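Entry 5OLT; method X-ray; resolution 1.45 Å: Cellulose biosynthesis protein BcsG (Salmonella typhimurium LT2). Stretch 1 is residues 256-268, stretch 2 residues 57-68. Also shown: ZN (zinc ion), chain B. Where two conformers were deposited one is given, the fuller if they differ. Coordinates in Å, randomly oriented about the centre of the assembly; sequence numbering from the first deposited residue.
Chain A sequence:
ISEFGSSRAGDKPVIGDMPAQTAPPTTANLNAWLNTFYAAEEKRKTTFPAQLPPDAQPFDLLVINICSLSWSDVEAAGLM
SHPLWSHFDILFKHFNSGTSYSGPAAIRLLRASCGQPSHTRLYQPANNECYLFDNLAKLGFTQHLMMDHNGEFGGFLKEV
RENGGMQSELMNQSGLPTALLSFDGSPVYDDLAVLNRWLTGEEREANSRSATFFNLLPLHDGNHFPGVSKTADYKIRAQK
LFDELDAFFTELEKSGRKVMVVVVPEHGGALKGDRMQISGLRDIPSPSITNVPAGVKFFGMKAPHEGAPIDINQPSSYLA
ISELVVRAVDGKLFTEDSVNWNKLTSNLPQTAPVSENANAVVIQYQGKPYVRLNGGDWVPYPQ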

# COMPACT_ATOMS: atom_id res chain seq x y z
N GLY A 256 -3.74 16.06 -18.89
CA GLY A 256 -4.04 15.02 -19.87
C GLY A 256 -3.09 13.82 -19.93
O GLY A 256 -3.30 12.92 -20.74
N ARG A 257 -2.08 13.78 -19.06
CA ARG A 257 -1.14 12.67 -19.01
C ARG A 257 -1.82 11.37 -18.58
O ARG A 257 -2.78 11.36 -17.79
CB ARG A 257 0.02 12.99 -18.06
CG ARG A 257 0.87 14.19 -18.47
CD ARG A 257 2.09 14.29 -17.58
NE ARG A 257 2.99 13.15 -17.73
CZ ARG A 257 3.77 12.90 -18.78
NH1 ARG A 257 3.80 13.71 -19.83
NH2 ARG A 257 4.56 11.84 -18.78
N LYS A 258 -1.31 10.26 -19.11
CA LYS A 258 -1.77 8.92 -18.69
C LYS A 258 -1.00 8.54 -17.43
O LYS A 258 0.22 8.37 -17.45
CB LYS A 258 -1.52 7.91 -19.80
CG LYS A 258 -2.37 8.17 -21.04
CD LYS A 258 -1.96 7.29 -22.20
CE LYS A 258 -2.85 7.50 -23.43
NZ LYS A 258 -2.78 8.88 -24.03
N VAL A 259 -1.73 8.43 -16.31
CA VAL A 259 -1.13 8.16 -15.01
C VAL A 259 -1.98 7.18 -14.25
O VAL A 259 -3.20 7.31 -14.20
CB VAL A 259 -0.91 9.44 -14.18
CG1 VAL A 259 -0.13 9.12 -12.88
CG2 VAL A 259 -0.15 10.52 -14.94
N MET A 260 -1.32 6.21 -13.62
CA MET A 260 -1.95 5.33 -12.66
C MET A 260 -1.45 5.74 -11.29
O MET A 260 -0.26 5.65 -11.04
CB MET A 260 -1.60 3.87 -12.95
CG MET A 260 -2.20 2.89 -11.95
SD MET A 260 -1.73 1.22 -12.40
CE MET A 260 -2.56 0.26 -11.15
N VAL A 261 -2.35 6.21 -10.43
CA VAL A 261 -1.99 6.64 -9.06
C VAL A 261 -2.50 5.60 -8.08
O VAL A 261 -3.66 5.21 -8.13
CB VAL A 261 -2.57 8.02 -8.72
CG1 VAL A 261 -2.23 8.37 -7.27
CG2 VAL A 261 -1.99 9.07 -9.67
N VAL A 262 -1.60 5.09 -7.24
CA VAL A 262 -1.95 4.15 -6.18
C VAL A 262 -1.65 4.82 -4.86
O VAL A 262 -0.51 5.24 -4.64
CB VAL A 262 -1.14 2.85 -6.28
CG1 VAL A 262 -1.53 1.91 -5.12
CG2 VAL A 262 -1.38 2.20 -7.64
N VAL A 263 -2.66 4.95 -4.00
CA VAL A 263 -2.45 5.49 -2.67
C VAL A 263 -2.50 4.29 -1.72
O VAL A 263 -3.51 3.58 -1.70
CB VAL A 263 -3.56 6.49 -2.30
CG1 VAL A 263 -3.46 6.87 -0.81
CG2 VAL A 263 -3.42 7.70 -3.19
N VAL A 264 -1.44 4.06 -0.94
CA VAL A 264 -1.43 2.91 -0.02
C VAL A 264 -0.67 3.29 1.23
O VAL A 264 0.56 3.53 1.20
CB VAL A 264 -0.84 1.66 -0.70
CG1 VAL A 264 0.46 2.00 -1.42
CG2 VAL A 264 -0.70 0.45 0.23
N PRO A 265 -1.40 3.46 2.32
CA PRO A 265 -0.72 3.82 3.58
C PRO A 265 0.15 2.69 4.10
O PRO A 265 -0.07 1.52 3.80
CB PRO A 265 -1.87 4.08 4.55
CG PRO A 265 -3.04 4.38 3.65
CD PRO A 265 -2.87 3.49 2.46
N GLU A 266 1.17 3.09 4.86
CA GLU A 266 2.07 2.11 5.48
C GLU A 266 1.41 1.35 6.61
O GLU A 266 1.67 0.15 6.81
CB GLU A 266 3.23 2.84 6.16
CG GLU A 266 4.16 3.69 5.30
CD GLU A 266 5.08 4.48 6.20
OE1 GLU A 266 4.99 4.29 7.44
OE2 GLU A 266 5.88 5.29 5.70
N HIS A 267 0.63 2.07 7.43
CA HIS A 267 0.08 1.59 8.73
C HIS A 267 -0.59 2.80 9.34
O HIS A 267 -0.30 3.96 8.94
CB HIS A 267 1.23 1.12 9.71
CG HIS A 267 2.21 2.22 10.03
ND1 HIS A 267 1.94 3.21 10.95
CD2 HIS A 267 3.41 2.53 9.48
CE1 HIS A 267 2.92 4.11 10.93
NE2 HIS A 267 3.84 3.70 10.07
N GLY A 268 -1.43 2.55 10.33
CA GLY A 268 -2.11 3.63 11.01
C GLY A 268 -1.27 4.39 12.01
O GLY A 268 -0.20 3.94 12.45
ZN ZN B . 5.16 5.06 9.18
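Stretch 2, residues 57-68: QPFDLLVINICS

Stretch 2 runs alongside stretch 1 as a neighbouring parallel strand, the two axes 4.6 Å apart at closest and crossing at -19°, the usual twist of a β-sheet. Asp60 pairs with Val259, Leu61 with Met260, Leu62 with Val261, Val63 with Val262 and Ile64 with Val263. Hydrogen bonds zigzag between the backbones: Asp60 N to Lys258 O (3.0 Å), Met260 N to Asp60 O (2.8 Å), Leu62 N to Met260 O (2.8 Å), Val262 N to Leu62 O (2.9 Å), Ile64 N to Val262 O (2.7 Å) and Val264 N to Ile64 O (2.9 Å). The ladder then loosens, for Ile66 N reaches Val264 O only weakly at 3.4 Å.

Side chains alternate between the two faces. On one, Val261, Val263, Leu62, Ile64 and Ile66 form a ridged apolar surface. Both isoleucines extend the CD1 methyl diagonally, each to the valine two residues before its own partner, the previous one on that face: Ile64 CD1 lies 3.7 Å from Val261 CG1, and Ile66 CD1 lies 3.8 Å from Val263 CG1. The short, branched valines leave room for these longer arms. On the other face, Leu61 CD1 faces the notch between Met260 CG (3.9 Å) and Val262 CG2 (4.0 Å), while Val63 CG1 meets Val264 CG1 at 4.0 Å. Phe59 brings CE2 to 4.0 Å from Met260 CB.

At the start, the long side chain of Arg257 reaches Asp60, closing a salt bridge from NH2 to OD2 at 2.9 Å. Toward the C-terminal ends of the two stretches, the side chains converge on zinc, which joins Cys67 SG (2.3 Å), Glu266 OE1 (1.9 Å) and His267 NE2 (2.1 Å). Thiolate, carboxylate and imidazole are all good zinc ligands, so the metal ties the two stretches together where the apolar packing ends.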

# COMPACT_ATOMS: atom_id res chain seq x y z
N GLN A 57 1.20 1.16 -24.70
CA GLN A 57 1.07 2.60 -24.52
C GLN A 57 1.81 3.04 -23.26
O GLN A 57 1.53 2.51 -22.18
CB GLN A 57 -0.41 2.97 -24.42
CG GLN A 57 -1.20 2.56 -25.64
CD GLN A 57 -0.73 3.27 -26.89
OE1 GLN A 57 -0.74 4.49 -26.95
NE2 GLN A 57 -0.29 2.51 -27.89
N PRO A 58 2.73 4.02 -23.39
CA PRO A 58 3.46 4.54 -22.22
C PRO A 58 2.51 5.25 -21.25
O PRO A 58 1.54 5.88 -21.65
CB PRO A 58 4.44 5.56 -22.82
CG PRO A 58 4.54 5.20 -24.26
CD PRO A 58 3.22 4.65 -24.64
N PHE A 59 2.80 5.09 -19.98
CA PHE A 59 2.12 5.84 -18.93
C PHE A 59 3.04 5.89 -17.72
O PHE A 59 4.07 5.20 -17.69
CB PHE A 59 0.77 5.18 -18.57
CG PHE A 59 0.90 3.85 -17.84
CD1 PHE A 59 1.16 2.66 -18.54
CD2 PHE A 59 0.80 3.80 -16.44
CE1 PHE A 59 1.27 1.45 -17.87
CE2 PHE A 59 0.88 2.57 -15.77
CZ PHE A 59 1.13 1.39 -16.49
N ASP A 60 2.66 6.70 -16.73
CA ASP A 60 3.39 6.81 -15.47
C ASP A 60 2.63 6.18 -14.32
O ASP A 60 1.41 6.37 -14.20
CB ASP A 60 3.66 8.28 -15.12
CG ASP A 60 4.47 9.00 -16.14
OD1 ASP A 60 5.42 8.38 -16.67
OD2 ASP A 60 4.18 10.21 -16.41
N LEU A 61 3.33 5.38 -13.51
CA LEU A 61 2.80 4.85 -12.24
C LEU A 61 3.33 5.71 -11.10
O LEU A 61 4.53 5.97 -11.02
CB LEU A 61 3.24 3.38 -12.03
CG LEU A 61 2.93 2.81 -10.64
CD1 LEU A 61 1.43 2.64 -10.45
CD2 LEU A 61 3.59 1.46 -10.41
N LEU A 62 2.42 6.15 -10.23
CA LEU A 62 2.87 6.95 -9.05
C LEU A 62 2.28 6.27 -7.82
O LEU A 62 1.05 6.17 -7.70
CB LEU A 62 2.35 8.38 -9.18
CG LEU A 62 2.53 9.28 -7.98
CD1 LEU A 62 3.98 9.43 -7.58
CD2 LEU A 62 1.89 10.64 -8.26
N VAL A 63 3.15 5.75 -6.95
CA VAL A 63 2.70 5.08 -5.72
C VAL A 63 2.92 6.05 -4.56
O VAL A 63 4.06 6.50 -4.32
CB VAL A 63 3.48 3.77 -5.49
CG1 VAL A 63 3.09 3.12 -4.16
CG2 VAL A 63 3.24 2.81 -6.63
N ILE A 64 1.84 6.39 -3.87
CA ILE A 64 1.85 7.40 -2.81
C ILE A 64 1.69 6.62 -1.49
O ILE A 64 0.60 6.12 -1.18
CB ILE A 64 0.68 8.41 -3.03
CG1 ILE A 64 0.90 9.16 -4.35
CG2 ILE A 64 0.57 9.36 -1.84
CD1 ILE A 64 -0.20 10.14 -4.69
N ASN A 65 2.79 6.49 -0.73
CA ASN A 65 2.85 5.63 0.44
C ASN A 65 2.87 6.53 1.68
O ASN A 65 3.81 7.29 1.89
CB ASN A 65 4.12 4.76 0.30
CG ASN A 65 4.29 3.77 1.41
OD1 ASN A 65 3.35 3.04 1.80
ND2 ASN A 65 5.51 3.68 1.91
N ILE A 66 1.78 6.48 2.44
CA ILE A 66 1.53 7.48 3.49
C ILE A 66 1.71 6.89 4.87
O ILE A 66 1.03 5.92 5.22
CB ILE A 66 0.09 8.05 3.37
CG1 ILE A 66 -0.12 8.68 1.98
CG2 ILE A 66 -0.21 9.04 4.51
CD1 ILE A 66 -1.57 9.03 1.68
N CYS A 67 2.61 7.47 5.65
CA CYS A 67 2.80 7.03 7.04
C CYS A 67 1.58 7.39 7.89
O CYS A 67 1.03 8.48 7.74
CB CYS A 67 4.08 7.70 7.59
SG CYS A 67 4.53 7.25 9.30
N SER A 68 1.19 6.49 8.81
CA SER A 68 0.29 6.86 9.91
C SER A 68 -1.12 7.27 9.46
O SER A 68 -1.64 8.30 9.90
CB SER A 68 0.92 7.94 10.81
OG SER A 68 2.14 7.45 11.37
O HOH W 1 2.09 9.84 -18.72
O HOH W 2 6.03 5.54 11.48